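Long-range contact in phosphoheptose isomerase (Neisseria gonorrhoeae, PDB 5I01), which probably catalyses the isomerisation of sedoheptulose 7-phosphate to D-glycero-D-manno-heptose 7-phosphate, the first step of heptose biosynthesis, as a zinc-binding homotetramer: residues T32-M44 with L182-V194. The protein carries 1 engineered substitution. Sequence-based numbering, arbitrary orientation.
With ZN (zinc ion), chain E.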
ATOM      1  N   THR A  32       8.635 -12.698 -25.171  1.00 33.22           N
ATOM      2  CA  THR A  32       8.885 -12.976 -23.741  1.00 33.05           C
ATOM      3  C   THR A  32      10.376 -13.249 -23.464  1.00 32.72           C
ATOM      4  O   THR A  32      10.918 -12.755 -22.467  1.00 31.36           O
ATOM      5  CB  THR A  32       8.003 -14.137 -23.182  1.00 31.71           C
ATOM      6  OG1 THR A  32       6.628 -13.833 -23.392  1.00 31.57           O
ATOM      7  CG2 THR A  32       8.199 -14.334 -21.691  1.00 30.82           C
ATOM      8  N   VAL A  33      11.034 -14.003 -24.345  1.00 33.09           N
ATOM      9  CA  VAL A  33      12.478 -14.233 -24.216  1.00 34.57           C
ATOM     10  C   VAL A  33      13.239 -12.903 -24.368  1.00 36.11           C
ATOM     11  O   VAL A  33      14.115 -12.603 -23.559  1.00 37.58           O
ATOM     12  CB  VAL A  33      13.001 -15.309 -25.203  1.00 34.75           C
ATOM     13  CG1 VAL A  33      14.519 -15.428 -25.138  1.00 34.09           C
ATOM     14  CG2 VAL A  33      12.380 -16.669 -24.895  1.00 35.26           C
ATOM     15  N   GLN A  34      12.889 -12.102 -25.372  1.00 38.33           N
ATOM     16  CA  GLN A  34      13.524 -10.787 -25.576  1.00 41.86           C
ATOM     17  C   GLN A  34      13.372  -9.878 -24.349  1.00 40.77           C
ATOM     18  O   GLN A  34      14.313  -9.165 -23.996  1.00 42.46           O
ATOM     19  CB  GLN A  34      12.940 -10.045 -26.790  1.00 45.47           C
ATOM     20  CG  GLN A  34      13.196 -10.644 -28.164  1.00 49.31           C
ATOM     21  CD  GLN A  34      12.444  -9.871 -29.248  1.00 55.98           C
ATOM     22  OE1 GLN A  34      12.594  -8.648 -29.363  1.00 57.79           O
ATOM     23  NE2 GLN A  34      11.615 -10.575 -30.034  1.00 56.73           N
ATOM     24  N   ALA A  35      12.187  -9.894 -23.729  1.00 38.46           N
ATOM     25  CA  ALA A  35      11.901  -9.091 -22.532  1.00 38.10           C
ATOM     26  C   ALA A  35      12.733  -9.519 -21.324  1.00 40.00           C
ATOM     27  O   ALA A  35      13.248  -8.674 -20.579  1.00 42.02           O
ATOM     28  CB  ALA A  35      10.424  -9.160 -22.188  1.00 37.37           C
ATOM     29  N   ALA A  36      12.856 -10.832 -21.135  1.00 39.24           N
ATOM     30  CA  ALA A  36      13.678 -11.393 -20.076  1.00 38.39           C
ATOM     31  C   ALA A  36      15.172 -11.104 -20.289  1.00 38.89           C
ATOM     32  O   ALA A  36      15.880 -10.737 -19.341  1.00 36.95           O
ATOM     33  CB  ALA A  36      13.436 -12.890 -19.976  1.00 39.33           C
ATOM     34  N   GLU A  37      15.640 -11.281 -21.527  1.00 40.48           N
ATOM     35  CA  GLU A  37      17.031 -10.972 -21.897  1.00 42.16           C
ATOM     36  C   GLU A  37      17.365  -9.522 -21.568  1.00 41.07           C
ATOM     37  O   GLU A  37      18.405  -9.242 -20.974  1.00 38.34           O
ATOM     38  CB  GLU A  37      17.293 -11.261 -23.391  1.00 45.03           C
ATOM     39  CG  GLU A  37      17.483 -12.748 -23.707  1.00 48.66           C
ATOM     40  CD  GLU A  37      17.579 -13.085 -25.202  1.00 52.73           C
ATOM     41  OE1 GLU A  37      17.201 -12.253 -26.064  1.00 54.25           O
ATOM     42  OE2 GLU A  37      18.032 -14.215 -25.519  1.00 52.74           O
ATOM     43  N   LEU A  38      16.464  -8.613 -21.940  1.00 40.93           N
ATOM     44  CA  LEU A  38      16.611  -7.189 -21.627  1.00 42.16           C
ATOM     45  C   LEU A  38      16.700  -6.892 -20.120  1.00 40.98           C
ATOM     46  O   LEU A  38      17.480  -6.037 -19.704  1.00 42.64           O
ATOM     47  CB  LEU A  38      15.455  -6.393 -22.240  1.00 43.58           C
ATOM     48  CG  LEU A  38      15.467  -4.884 -21.993  1.00 44.90           C
ATOM     49  CD1 LEU A  38      16.801  -4.272 -22.401  1.00 45.70           C
ATOM     50  CD2 LEU A  38      14.316  -4.228 -22.737  1.00 45.16           C
ATOM     51  N   MET A  39      15.897  -7.582 -19.316  1.00 39.51           N
ATOM     52  CA  MET A  39      15.954  -7.431 -17.855  1.00 39.78           C
ATOM     53  C   MET A  39      17.253  -8.005 -17.245  1.00 39.05           C
ATOM     54  O   MET A  39      17.781  -7.436 -16.293  1.00 38.23           O
ATOM     55  CB  MET A  39      14.708  -8.044 -17.185  1.00 39.75           C
ATOM     56  CG  MET A  39      13.442  -7.215 -17.365  1.00 40.15           C
ATOM     57  SD  MET A  39      12.021  -7.820 -16.422  1.00 41.43           S
ATOM     58  CE  MET A  39      11.698  -9.321 -17.324  1.00 43.43           C
ATOM     59  N   LEU A  40      17.755  -9.114 -17.794  1.00 38.73           N
ATOM     60  CA  LEU A  40      19.055  -9.688 -17.395  1.00 38.91           C
ATOM     61  C   LEU A  40      20.239  -8.773 -17.688  1.00 40.21           C
ATOM     62  O   LEU A  40      21.152  -8.671 -16.875  1.00 42.45           O
ATOM     63  CB  LEU A  40      19.302 -11.016 -18.108  1.00 38.56           C
ATOM     64  CG  LEU A  40      18.469 -12.200 -17.630  1.00 39.22           C
ATOM     65  CD1 LEU A  40      18.398 -13.257 -18.732  1.00 40.38           C
ATOM     66  CD2 LEU A  40      19.021 -12.768 -16.323  1.00 38.96           C
ATOM     67  N   GLN A  41      20.231  -8.150 -18.864  1.00 42.92           N
ATOM     68  CA  GLN A  41      21.246  -7.162 -19.262  1.00 46.14           C
ATOM     69  C   GLN A  41      21.245  -5.959 -18.309  1.00 45.89           C
ATOM     70  O   GLN A  41      22.305  -5.511 -17.855  1.00 48.06           O
ATOM     71  CB  GLN A  41      20.973  -6.700 -20.703  1.00 48.40           C
ATOM     72  CG  GLN A  41      21.957  -5.697 -21.296  1.00 51.72           C
ATOM     73  CD  GLN A  41      21.428  -5.033 -22.572  1.00 56.78           C
ATOM     74  OE1 GLN A  41      20.325  -4.457 -22.594  1.00 57.31           O
ATOM     75  NE2 GLN A  41      22.219  -5.097 -23.640  1.00 58.02           N
ATOM     76  N   CYS A  42      20.049  -5.446 -18.022  1.00 42.82           N
ATOM     77  CA  CYS A  42      19.876  -4.305 -17.118  1.00 41.38           C
ATOM     78  C   CYS A  42      20.362  -4.600 -15.703  1.00 40.67           C
ATOM     79  O   CYS A  42      21.103  -3.806 -15.131  1.00 41.92           O
ATOM     80  CB  CYS A  42      18.409  -3.869 -17.091  1.00 42.29           C
ATOM     81  SG  CYS A  42      17.929  -2.888 -15.655  1.00 40.04           S
ATOM     82  N   LEU A  43      19.944  -5.738 -15.154  1.00 41.18           N
ATOM     83  CA  LEU A  43      20.326  -6.162 -13.797  1.00 41.80           C
ATOM     84  C   LEU A  43      21.823  -6.396 -13.657  1.00 43.81           C
ATOM     85  O   LEU A  43      22.424  -5.944 -12.693  1.00 44.46           O
ATOM     86  CB  LEU A  43      19.584  -7.442 -13.392  1.00 40.73           C
ATOM     87  CG  LEU A  43      18.076  -7.318 -13.140  1.00 41.36           C
ATOM     88  CD1 LEU A  43      17.427  -8.698 -13.124  1.00 41.41           C
ATOM     89  CD2 LEU A  43      17.787  -6.573 -11.843  1.00 41.06           C
ATOM     90  N   MET A  44      22.410  -7.105 -14.616  1.00 47.12           N
ATOM     91  CA  MET A  44      23.862  -7.358 -14.624  1.00 51.88           C
ATOM     92  C   MET A  44      24.735  -6.099 -14.806  1.00 52.53           C
ATOM     93  O   MET A  44      25.903  -6.112 -14.418  1.00 52.33           O
ATOM     94  CB  MET A  44      24.227  -8.422 -15.672  1.00 54.28           C
ATOM     95  CG  MET A  44      23.876  -9.840 -15.235  1.00 56.68           C
ATOM     96  SD  MET A  44      23.690 -10.978 -16.620  1.00 63.75           S
ATOM     97  CE  MET A  44      24.391 -12.475 -15.918  1.00 66.00           C
ATOM     98  N   LEU A 182       0.951 -14.951 -16.175  1.00 28.43           N
ATOM     99  CA  LEU A 182       1.708 -16.046 -16.766  1.00 28.81           C
ATOM    100  C   LEU A 182       3.017 -15.514 -17.363  1.00 29.32           C
ATOM    101  O   LEU A 182       4.087 -16.050 -17.070  1.00 28.12           O
ATOM    102  CB  LEU A 182       0.879 -16.785 -17.836  1.00 29.82           C
ATOM    103  CG  LEU A 182       1.612 -17.784 -18.750  1.00 30.23           C
ATOM    104  CD1 LEU A 182       2.329 -18.847 -17.932  1.00 30.99           C
ATOM    105  CD2 LEU A 182       0.661 -18.431 -19.739  1.00 30.67           C
ATOM    106  N   LEU A 183       2.916 -14.471 -18.192  1.00 29.49           N
ATOM    107  CA  LEU A 183       4.088 -13.850 -18.822  1.00 31.29           C
ATOM    108  C   LEU A 183       5.138 -13.410 -17.795  1.00 32.00           C
ATOM    109  O   LEU A 183       6.320 -13.691 -17.956  1.00 32.80           O
ATOM    110  CB  LEU A 183       3.685 -12.656 -19.707  1.00 30.99           C
ATOM    111  CG  LEU A 183       2.969 -12.972 -21.023  1.00 31.42           C
ATOM    112  CD1 LEU A 183       2.517 -11.696 -21.710  1.00 31.46           C
ATOM    113  CD2 LEU A 183       3.864 -13.760 -21.958  1.00 32.35           C
ATOM    114  N   ILE A 184       4.689 -12.744 -16.736  1.00 32.71           N
ATOM    115  CA  ILE A 184       5.561 -12.339 -15.630  1.00 32.67           C
ATOM    116  C   ILE A 184       6.288 -13.525 -15.012  1.00 33.10           C
ATOM    117  O   ILE A 184       7.492 -13.459 -14.790  1.00 34.30           O
ATOM    118  CB  ILE A 184       4.766 -11.556 -14.556  1.00 31.91           C
ATOM    119  CG1 ILE A 184       4.522 -10.131 -15.072  1.00 32.41           C
ATOM    120  CG2 ILE A 184       5.483 -11.544 -13.204  1.00 32.03           C
ATOM    121  CD1 ILE A 184       3.504  -9.333 -14.292  1.00 32.34           C
ATOM    122  N   HIS A 185       5.546 -14.592 -14.727  1.00 34.52           N
ATOM    123  CA  HIS A 185       6.110 -15.808 -14.135  1.00 34.23           C
ATOM    124  C   HIS A 185       7.164 -16.449 -15.015  1.00 33.66           C
ATOM    125  O   HIS A 185       8.199 -16.876 -14.521  1.00 33.87           O
ATOM    126  CB  HIS A 185       5.007 -16.821 -13.798  1.00 34.09           C
ATOM    127  CG  HIS A 185       4.263 -16.489 -12.546  1.00 37.18           C
ATOM    128  ND1 HIS A 185       2.968 -16.896 -12.313  1.00 37.44           N
ATOM    129  CD2 HIS A 185       4.636 -15.776 -11.455  1.00 39.15           C
ATOM    130  CE1 HIS A 185       2.582 -16.462 -11.125  1.00 39.69           C
ATOM    131  NE2 HIS A 185       3.575 -15.777 -10.584  1.00 41.47           N
ATOM    132  N   ALA A 186       6.885 -16.513 -16.314  1.00 33.66           N
ATOM    133  CA  ALA A 186       7.824 -17.047 -17.295  1.00 33.59           C
ATOM    134  C   ALA A 186       9.103 -16.200 -17.399  1.00 34.23           C
ATOM    135  O   ALA A 186      10.185 -16.754 -17.576  1.00 35.42           O
ATOM    136  CB  ALA A 186       7.148 -17.162 -18.654  1.00 33.20           C
ATOM    137  N   MET A 187       8.966 -14.874 -17.284  1.00 34.97           N
ATOM    138  CA  MET A 187      10.109 -13.947 -17.278  1.00 35.11           C
ATOM    139  C   MET A 187      10.980 -14.107 -16.020  1.00 33.64           C
ATOM    140  O   MET A 187      12.208 -14.194 -16.124  1.00 32.04           O
ATOM    141  CB  MET A 187       9.645 -12.480 -17.406  1.00 36.39           C
ATOM    142  CG  MET A 187       9.213 -12.067 -18.807  1.00 38.66           C
ATOM    143  SD  MET A 187       8.879 -10.293 -19.042  1.00 43.31           S
ATOM    144  CE  MET A 187       7.424  -9.987 -18.041  1.00 44.18           C
ATOM    145  N   CYS A 188      10.346 -14.136 -14.846  1.00 32.72           N
ATOM    146  CA  CYS A 188      11.056 -14.361 -13.570  1.00 34.43           C
ATOM    147  C   CYS A 188      11.812 -15.684 -13.520  1.00 34.21           C
ATOM    148  O   CYS A 188      12.901 -15.744 -12.964  1.00 34.10           O
ATOM    149  CB  CYS A 188      10.092 -14.335 -12.380  1.00 34.96           C
ATOM    150  SG  CYS A 188       9.280 -12.750 -12.146  1.00 38.22           S
ATOM    151  N   ASP A 189      11.220 -16.743 -14.067  1.00 34.27           N
ATOM    152  CA  ASP A 189      11.888 -18.037 -14.136  1.00 36.33           C
ATOM    153  C   ASP A 189      13.072 -18.026 -15.116  1.00 37.57           C
ATOM    154  O   ASP A 189      14.080 -18.685 -14.855  1.00 40.53           O
ATOM    155  CB  ASP A 189      10.899 -19.157 -14.481  1.00 36.18           C
ATOM    156  CG  ASP A 189      11.489 -20.550 -14.272  1.00 35.97           C
ATOM    157  OD1 ASP A 189      11.947 -20.866 -13.150  1.00 35.49           O
ATOM    158  OD2 ASP A 189      11.464 -21.341 -15.240  1.00 36.04           O
ATOM    159  N   CYS A 190      12.958 -17.298 -16.227  1.00 37.05           N
ATOM    160  CA  CYS A 190      14.086 -17.151 -17.161  1.00 39.88           C
ATOM    161  C   CYS A 190      15.272 -16.404 -16.546  1.00 43.21           C
ATOM    162  O   CYS A 190      16.425 -16.714 -16.850  1.00 44.98           O
ATOM    163  CB  CYS A 190      13.663 -16.436 -18.442  1.00 39.00           C
ATOM    164  SG  CYS A 190      12.668 -17.464 -19.517  1.00 37.79           S
ATOM    165  N   ILE A 191      14.973 -15.412 -15.711  1.00 44.74           N
ATOM    166  CA  ILE A 191      15.985 -14.662 -14.974  1.00 46.63           C
ATOM    167  C   ILE A 191      16.649 -15.566 -13.930  1.00 48.95           C
ATOM    168  O   ILE A 191      17.882 -15.603 -13.841  1.00 48.31           O
ATOM    169  CB  ILE A 191      15.384 -13.381 -14.343  1.00 45.66           C
ATOM    170  CG1 ILE A 191      14.983 -12.410 -15.463  1.00 46.25           C
ATOM    171  CG2 ILE A 191      16.369 -12.707 -13.395  1.00 43.91           C
ATOM    172  CD1 ILE A 191      13.974 -11.358 -15.066  1.00 47.30           C
ATOM    173  N   ASP A 192      15.831 -16.292 -13.162  1.00 51.77           N
ATOM    174  CA  ASP A 192      16.321 -17.334 -12.224  1.00 54.28           C
ATOM    175  C   ASP A 192      17.326 -18.309 -12.854  1.00 53.33           C
ATOM    176  O   ASP A 192      18.364 -18.592 -12.264  1.00 55.56           O
ATOM    177  CB  ASP A 192      15.154 -18.155 -11.631  1.00 55.51           C
ATOM    178  CG  ASP A 192      14.694 -17.657 -10.268  1.00 57.33           C
ATOM    179  OD1 ASP A 192      14.892 -16.463  -9.935  1.00 53.63           O
ATOM    180  OD2 ASP A 192      14.109 -18.484  -9.530  1.00 60.60           O
ATOM    181  N   SER A 193      17.017 -18.811 -14.046  1.00 54.13           N
ATOM    182  CA  SER A 193      17.866 -19.810 -14.705  1.00 54.18           C
ATOM    183  C   SER A 193      19.290 -19.292 -14.995  1.00 54.30           C
ATOM    184  O   SER A 193      20.209 -20.094 -15.118  1.00 56.41           O
ATOM    185  CB  SER A 193      17.193 -20.363 -15.974  1.00 52.76           C
ATOM    186  OG  SER A 193      17.057 -19.366 -16.969  1.00 52.02           O
ATOM    187  N   VAL A 194      19.453 -17.969 -15.086  1.00 56.47           N
ATOM    188  CA  VAL A 194      20.760 -17.288 -15.143  1.00 55.42           C
ATOM    189  C   VAL A 194      21.000 -16.489 -13.841  1.00 53.14           C
ATOM    190  O   VAL A 194      21.485 -17.005 -12.824  1.00 48.43           O
ATOM    191  CB  VAL A 194      20.801 -16.318 -16.357  1.00 56.36           C
ATOM    192  CG1 VAL A 194      22.193 -15.726 -16.555  1.00 57.14           C
ATOM    193  CG2 VAL A 194      20.327 -17.018 -17.628  1.00 56.52           C
TER
HETATM  194 ZN    ZN E 301       3.807 -15.376  -8.419  1.00 58.72          ZN
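Ile191 packs as a knob into a hole formed by Ala36, Met39, Leu40 and Leu43, while Met187, one turn earlier, packs against Thr32, Ala35 and Met39. The helical segments 32-44 and 182-193 cross at -48°, their axes approaching to 9.1 Å, and the backbones come closest at the small Ala36, its CA lying 5.2 Å from that of Met187. Beside it the two methionines are closely packed, meeting at about a right angle with Met39 CE 3.4 Å from Met187 SD; the Met39 chain is extended to its sulfur and then bends (chi3 -70°), which brings its methyl against the sulfur of Met187. Ala35 CB touches that same sulfur at 3.7 Å, and Phe64 and Ile145 adjoin Met39. Thr32 OG1, beside CD2 of Leu183, is hydrogen-bonded to Leu28 O, just before helix 29-44. Toward the C-terminal ends the contact thins: Leu40 CD2 reaches Val194 CB at 4.0 Å, and exposed Met44 touches Val194 through CE alone. On another side of helix 173-193, His185 binds zinc with His63 and Glu67 of its own chain and Gln177 of a second subunit. With no hydrogen bond between the segments, interlocking apolar side chains join this metal-bearing helix to the SIS fold.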